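Local coordinates for obscurin (Homo sapiens, PDB 4C4K), which is a giant muscle protein thought to organise the sarcomere, binding partners through immunoglobulin domains such as this first one and carrying protein kinase activity, at residues A[21-26]-A[59-64]; A[6-11]-A[27-32]. All blocks are in the same frame, centred on the assembly; numbering follows the deposited sequence.

Interaction 1: residues A[21-26]-A[59-64]; sequences DATLSC and LYRLTI. With EDO (1,2-ethanediol), chain G; EDO (1,2-ethanediol), chain D; EDO (1,2-ethanediol), chain F.
Six backbone hydrogen bonds zip 22-26 to 59-64, two at each of the pairs Ala22-Ile64, Leu24-Leu62 and Cys26-Tyr60. Among the shortest is Ile64 N to Ala22 O at 2.8 Å; the straightest is Tyr60 N to Cys26 O, with 174° at the hydrogen. Where the pairing is non-hydrogen-bonded, side chains take over. Thr23 has OG1 anti to its backbone N (chi1 -168°), which puts the hydroxyl within bonding distance of two partners: Arg61 NH1 donates to Thr23 OG1 at 3.1 Å, the oxygen lying almost in the guanidinium plane, and Thr63 OG1 shares a hydrogen bond of 3.0 Å with Thr23 OG1. Arg61 starts out extended, CG anti to the backbone N, then bends at chi3 (-54°), so its guanidinium crosses to the neighbouring strand and rests one face on Ser25, with NH1 3.6 Å from Ser25 CB. An alanine in place of Arg61 would probably cost Thr23 OG1 its guanidinium donor, leaving the bond to Thr63, and would take the flat group off Ser25 CB. NE and NH2 of Arg61 also donate to a 1,2-ethanediol, probably from the crystallisation liquor. The pair corresponds to strands B and E of the I-set immunoglobulin sandwich, and its other face, bearing Ala22, Leu24, Cys26, Tyr60, Leu62 and Ile64, turns toward the second sheet. There Leu24 and Leu62 both pack on Trp38 and Tyr75, their CB atoms 4.2 Å apart. At the end of the ladder, Leu59 brings CD1 to 3.4 Å from Cys26 O.

Interaction 2: residues A[6-11]-A[27-32]; sequences RFLTRP and QIVGNP
Phe7 and Ile28 form the buried, close-packed side of this contact, lying side by side and pointing the same way into the domain. CG1 of Ile28 comes within 3.7 Å of Phe7 CD1, and CD1 of Ile28 reaches the same distance from Phe7 CE1, so the isoleucine branch runs along the CD1-CE1 bond of the ring. Both chi1 torsions set the branch beside the backbone N (-75° for Phe7, -56° for Ile28), which keeps the two chains alongside each other; Cys77, Ala86 and Ala88 of the facing sheet touch Phe7, and Cys77 and Ala79 meet Ile28. The backbones bond in antiparallel fashion: Arg6 N to Val29 O at 2.8 Å, Val29 N to Arg6 O at 3.0 Å, then Leu8 N to Gln27 O at 2.9 Å, a less straight bond with the donor above the carbonyl plane. These are the A and B strands of the immunoglobulin I-set fold, joined as a hairpin. At Leu8 the chain departs from extended geometry, and by Arg10 it has left 27-32. The other face is looser and more open to solvent. Leu8 spreads across it, CD1 meeting Val29 CG1 at 3.7 Å and the amide carbon CD of Gln27 at 3.8 Å; the extended Gln27 chain carries its NE2 to a weak hydrogen bond with Asp58. Thr9 OG1 merely touches Gln27 CB, at 3.5 Å. Arg6 leads its guanidinium away from Val29, and NH1 forms a salt bridge with an acidic side chain of the other protein in the assembly.

In the fold
Strand 22-31 is common to both: interaction 1 joins its first half to 59-64 along one edge, interaction 2 its second half to strand 3-14 along the other, making three adjacent strands of one sheet. The centres lie about 15 Å apart, yet the contacts meet in the core, where Cys26 SG packs 3.6 Å from Phe7 CE1 and Cys26 CB lies 3.8 Å from Pro11 CA. On the 59-64 side, Tyr60 CE1 comes to 3.8 Å from Ile28 O. Interaction 1 sits near the domain centre and touches no other protein chain, whereas interaction 2, on an outermost strand, reaches the other protein through the salt bridge of Arg6 and a weak, long ion pair of Arg10.

Interaction 1: residues A[21-26]-A[59-64]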
# COMPACT_ATOMS: atom_id res chain seq x y z
N ASP A 21 -19.74 8.28 -8.45
CA ASP A 21 -18.97 7.06 -8.71
C ASP A 21 -17.48 7.29 -8.52
O ASP A 21 -16.98 8.39 -8.77
CB ASP A 21 -19.22 6.56 -10.14
CG ASP A 21 -20.69 6.51 -10.52
OD1 ASP A 21 -21.37 5.54 -10.15
OD2 ASP A 21 -21.20 7.52 -11.05
N ALA A 22 -16.76 6.22 -8.11
CA ALA A 22 -15.33 6.29 -7.92
C ALA A 22 -14.67 5.11 -8.62
O ALA A 22 -15.28 4.08 -8.80
CB ALA A 22 -14.99 6.27 -6.43
N THR A 23 -13.41 5.28 -9.02
CA THR A 23 -12.62 4.20 -9.58
C THR A 23 -11.26 4.24 -8.94
O THR A 23 -10.70 5.32 -8.73
CB THR A 23 -12.68 4.10 -11.12
OG1 THR A 23 -12.11 2.86 -11.51
CG2 THR A 23 -11.97 5.22 -11.82
N LEU A 24 -10.79 3.06 -8.56
CA LEU A 24 -9.54 2.80 -7.88
C LEU A 24 -8.74 1.90 -8.79
O LEU A 24 -9.26 0.90 -9.28
CB LEU A 24 -9.83 2.09 -6.53
CG LEU A 24 -10.21 2.98 -5.29
CD1 LEU A 24 -11.43 3.88 -5.53
CD2 LEU A 24 -10.47 2.13 -4.07
N SER A 25 -7.49 2.27 -9.07
CA SER A 25 -6.65 1.46 -9.96
C SER A 25 -5.18 1.48 -9.57
O SER A 25 -4.71 2.41 -8.90
CB SER A 25 -6.80 1.92 -11.41
OG SER A 25 -6.22 3.20 -11.56
N CYS A 26 -4.47 0.45 -10.02
CA CYS A 26 -3.02 0.33 -9.88
C CYS A 26 -2.43 -0.65 -10.87
O CYS A 26 -3.13 -1.50 -11.41
CB CYS A 26 -2.61 -0.00 -8.45
SG CYS A 26 -3.46 -1.43 -7.78
N LEU A 59 -2.89 -3.88 -15.26
CA LEU A 59 -3.67 -2.81 -14.62
C LEU A 59 -4.93 -3.45 -14.03
O LEU A 59 -5.62 -4.22 -14.70
CB LEU A 59 -3.94 -1.64 -15.61
CG LEU A 59 -4.74 -0.37 -15.12
CD1 LEU A 59 -3.99 0.41 -14.03
CD2 LEU A 59 -4.98 0.61 -16.28
N TYR A 60 -5.16 -3.20 -12.73
CA TYR A 60 -6.26 -3.76 -11.92
C TYR A 60 -7.14 -2.64 -11.40
O TYR A 60 -6.64 -1.64 -10.90
CB TYR A 60 -5.70 -4.60 -10.76
CG TYR A 60 -4.86 -5.76 -11.24
CD1 TYR A 60 -3.54 -5.57 -11.63
CD2 TYR A 60 -5.39 -7.04 -11.31
CE1 TYR A 60 -2.75 -6.64 -12.05
CE2 TYR A 60 -4.61 -8.12 -11.74
CZ TYR A 60 -3.30 -7.91 -12.13
OH TYR A 60 -2.51 -8.95 -12.55
N ARG A 61 -8.45 -2.85 -11.48
CA ARG A 61 -9.42 -1.83 -11.14
C ARG A 61 -10.53 -2.32 -10.20
O ARG A 61 -11.01 -3.45 -10.30
CB ARG A 61 -10.04 -1.30 -12.46
CG ARG A 61 -10.98 -0.09 -12.35
CD ARG A 61 -11.35 0.48 -13.73
NE ARG A 61 -10.13 0.77 -14.49
CZ ARG A 61 -9.34 1.83 -14.30
NH1 ARG A 61 -9.70 2.79 -13.44
NH2 ARG A 61 -8.23 1.97 -15.00
N LEU A 62 -10.93 -1.41 -9.30
CA LEU A 62 -12.10 -1.48 -8.45
C LEU A 62 -12.93 -0.22 -8.71
O LEU A 62 -12.49 0.87 -8.37
CB LEU A 62 -11.75 -1.58 -6.95
CG LEU A 62 -12.98 -1.50 -5.98
CD1 LEU A 62 -14.07 -2.56 -6.35
CD2 LEU A 62 -12.54 -1.64 -4.54
N THR A 63 -14.12 -0.38 -9.33
CA THR A 63 -15.00 0.76 -9.56
C THR A 63 -16.15 0.66 -8.58
O THR A 63 -16.72 -0.41 -8.43
CB THR A 63 -15.51 0.80 -11.02
OG1 THR A 63 -14.39 0.96 -11.88
CG2 THR A 63 -16.50 1.94 -11.27
N ILE A 64 -16.50 1.76 -7.93
CA ILE A 64 -17.62 1.79 -6.97
C ILE A 64 -18.68 2.67 -7.54
O ILE A 64 -18.42 3.85 -7.79
CB ILE A 64 -17.15 2.24 -5.54
CG1 ILE A 64 -15.94 1.39 -5.09
CG2 ILE A 64 -18.31 2.13 -4.53
CD1 ILE A 64 -15.14 1.92 -3.84
C1 EDO G . -9.19 -2.57 -16.15
O1 EDO G . -10.34 -1.78 -15.96
C2 EDO G . -8.01 -1.68 -15.82
O2 EDO G . -8.08 -0.50 -16.62
C1 EDO D . -20.06 11.82 -11.83
O1 EDO D . -21.29 11.30 -12.31
C2 EDO D . -18.96 10.76 -12.03
O2 EDO D . -19.30 9.66 -11.22
C1 EDO F . -9.30 -7.46 -10.45
O1 EDO F . -8.88 -8.80 -10.30
C2 EDO F . -8.83 -6.67 -9.21
O2 EDO F . -9.23 -5.32 -9.38

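Interaction 2: residues A[6-11]-A[27-32]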
# COMPACT_ATOMS: atom_id res chain seq x y z
N ARG A 6 5.03 -6.57 -7.42
CA ARG A 6 5.46 -5.19 -7.25
C ARG A 6 4.44 -4.22 -7.83
O ARG A 6 3.94 -4.45 -8.92
CB ARG A 6 6.84 -4.97 -7.94
CG ARG A 6 7.37 -3.55 -7.76
CD ARG A 6 8.25 -3.06 -8.89
NE ARG A 6 9.66 -3.44 -8.71
CZ ARG A 6 10.46 -2.94 -7.77
NH1 ARG A 6 10.00 -2.05 -6.90
NH2 ARG A 6 11.72 -3.33 -7.69
N PHE A 7 4.15 -3.14 -7.11
CA PHE A 7 3.32 -2.04 -7.60
C PHE A 7 4.24 -1.12 -8.42
O PHE A 7 5.18 -0.54 -7.87
CB PHE A 7 2.71 -1.26 -6.45
CG PHE A 7 1.57 -1.96 -5.76
CD1 PHE A 7 0.26 -1.78 -6.19
CD2 PHE A 7 1.79 -2.78 -4.66
CE1 PHE A 7 -0.80 -2.40 -5.53
CE2 PHE A 7 0.73 -3.42 -4.01
CZ PHE A 7 -0.56 -3.25 -4.47
N LEU A 8 4.04 -1.08 -9.74
CA LEU A 8 4.81 -0.20 -10.63
C LEU A 8 4.42 1.27 -10.36
O LEU A 8 5.29 2.15 -10.43
CB LEU A 8 4.55 -0.55 -12.11
CG LEU A 8 5.25 -1.79 -12.70
CD1 LEU A 8 4.67 -2.13 -14.05
CD2 LEU A 8 6.73 -1.58 -12.85
N THR A 9 3.13 1.55 -10.06
CA THR A 9 2.66 2.92 -9.75
C THR A 9 1.80 2.95 -8.47
O THR A 9 1.21 1.95 -8.10
CB THR A 9 1.91 3.56 -10.95
OG1 THR A 9 0.84 2.72 -11.38
CG2 THR A 9 2.83 3.91 -12.11
N ARG A 10 1.73 4.09 -7.82
CA ARG A 10 0.93 4.27 -6.61
C ARG A 10 -0.56 3.94 -6.85
O ARG A 10 -1.07 4.28 -7.93
CB ARG A 10 1.10 5.71 -6.05
CG ARG A 10 0.99 6.84 -7.06
CD ARG A 10 0.37 8.10 -6.45
NE ARG A 10 -0.88 7.79 -5.75
CZ ARG A 10 -1.48 8.59 -4.88
NH1 ARG A 10 -0.96 9.78 -4.59
NH2 ARG A 10 -2.60 8.21 -4.28
N PRO A 11 -1.27 3.28 -5.89
CA PRO A 11 -2.71 3.04 -6.11
C PRO A 11 -3.41 4.38 -6.12
O PRO A 11 -2.99 5.31 -5.42
CB PRO A 11 -3.13 2.19 -4.90
CG PRO A 11 -2.11 2.51 -3.85
CD PRO A 11 -0.83 2.84 -4.55
N GLN A 27 -1.14 -0.52 -11.10
CA GLN A 27 -0.39 -1.34 -12.01
C GLN A 27 0.49 -2.25 -11.19
O GLN A 27 1.28 -1.78 -10.36
CB GLN A 27 0.44 -0.44 -12.93
CG GLN A 27 0.99 -1.21 -14.11
CD GLN A 27 1.57 -0.30 -15.16
OE1 GLN A 27 1.88 0.87 -14.92
NE2 GLN A 27 1.72 -0.84 -16.35
N ILE A 28 0.31 -3.56 -11.38
CA ILE A 28 1.01 -4.59 -10.60
C ILE A 28 1.64 -5.64 -11.53
O ILE A 28 0.97 -6.13 -12.42
CB ILE A 28 0.01 -5.29 -9.61
CG1 ILE A 28 -0.72 -4.30 -8.67
CG2 ILE A 28 0.70 -6.40 -8.82
CD1 ILE A 28 -2.04 -4.80 -8.08
N VAL A 29 2.89 -6.06 -11.24
CA VAL A 29 3.60 -7.10 -12.00
C VAL A 29 4.14 -8.15 -11.03
O VAL A 29 4.35 -7.84 -9.86
CB VAL A 29 4.72 -6.55 -12.94
CG1 VAL A 29 4.14 -5.77 -14.13
CG2 VAL A 29 5.77 -5.73 -12.18
N GLY A 30 4.36 -9.35 -11.54
CA GLY A 30 4.89 -10.47 -10.78
C GLY A 30 4.98 -11.70 -11.64
O GLY A 30 4.29 -11.78 -12.66
N ASN A 31 5.85 -12.64 -11.26
CA ASN A 31 6.01 -13.87 -12.03
C ASN A 31 6.04 -15.07 -11.07
O ASN A 31 6.99 -15.18 -10.29
CB ASN A 31 7.25 -13.78 -12.95
CG ASN A 31 7.42 -14.95 -13.89
OD1 ASN A 31 6.48 -15.68 -14.22
ND2 ASN A 31 8.64 -15.14 -14.36
N PRO A 32 4.98 -15.93 -11.02
CA PRO A 32 3.74 -15.96 -11.85
C PRO A 32 2.82 -14.74 -11.65
O PRO A 32 2.98 -14.00 -10.68
CB PRO A 32 3.04 -17.24 -11.37
CG PRO A 32 4.13 -18.08 -10.77
CD PRO A 32 5.00 -17.07 -10.09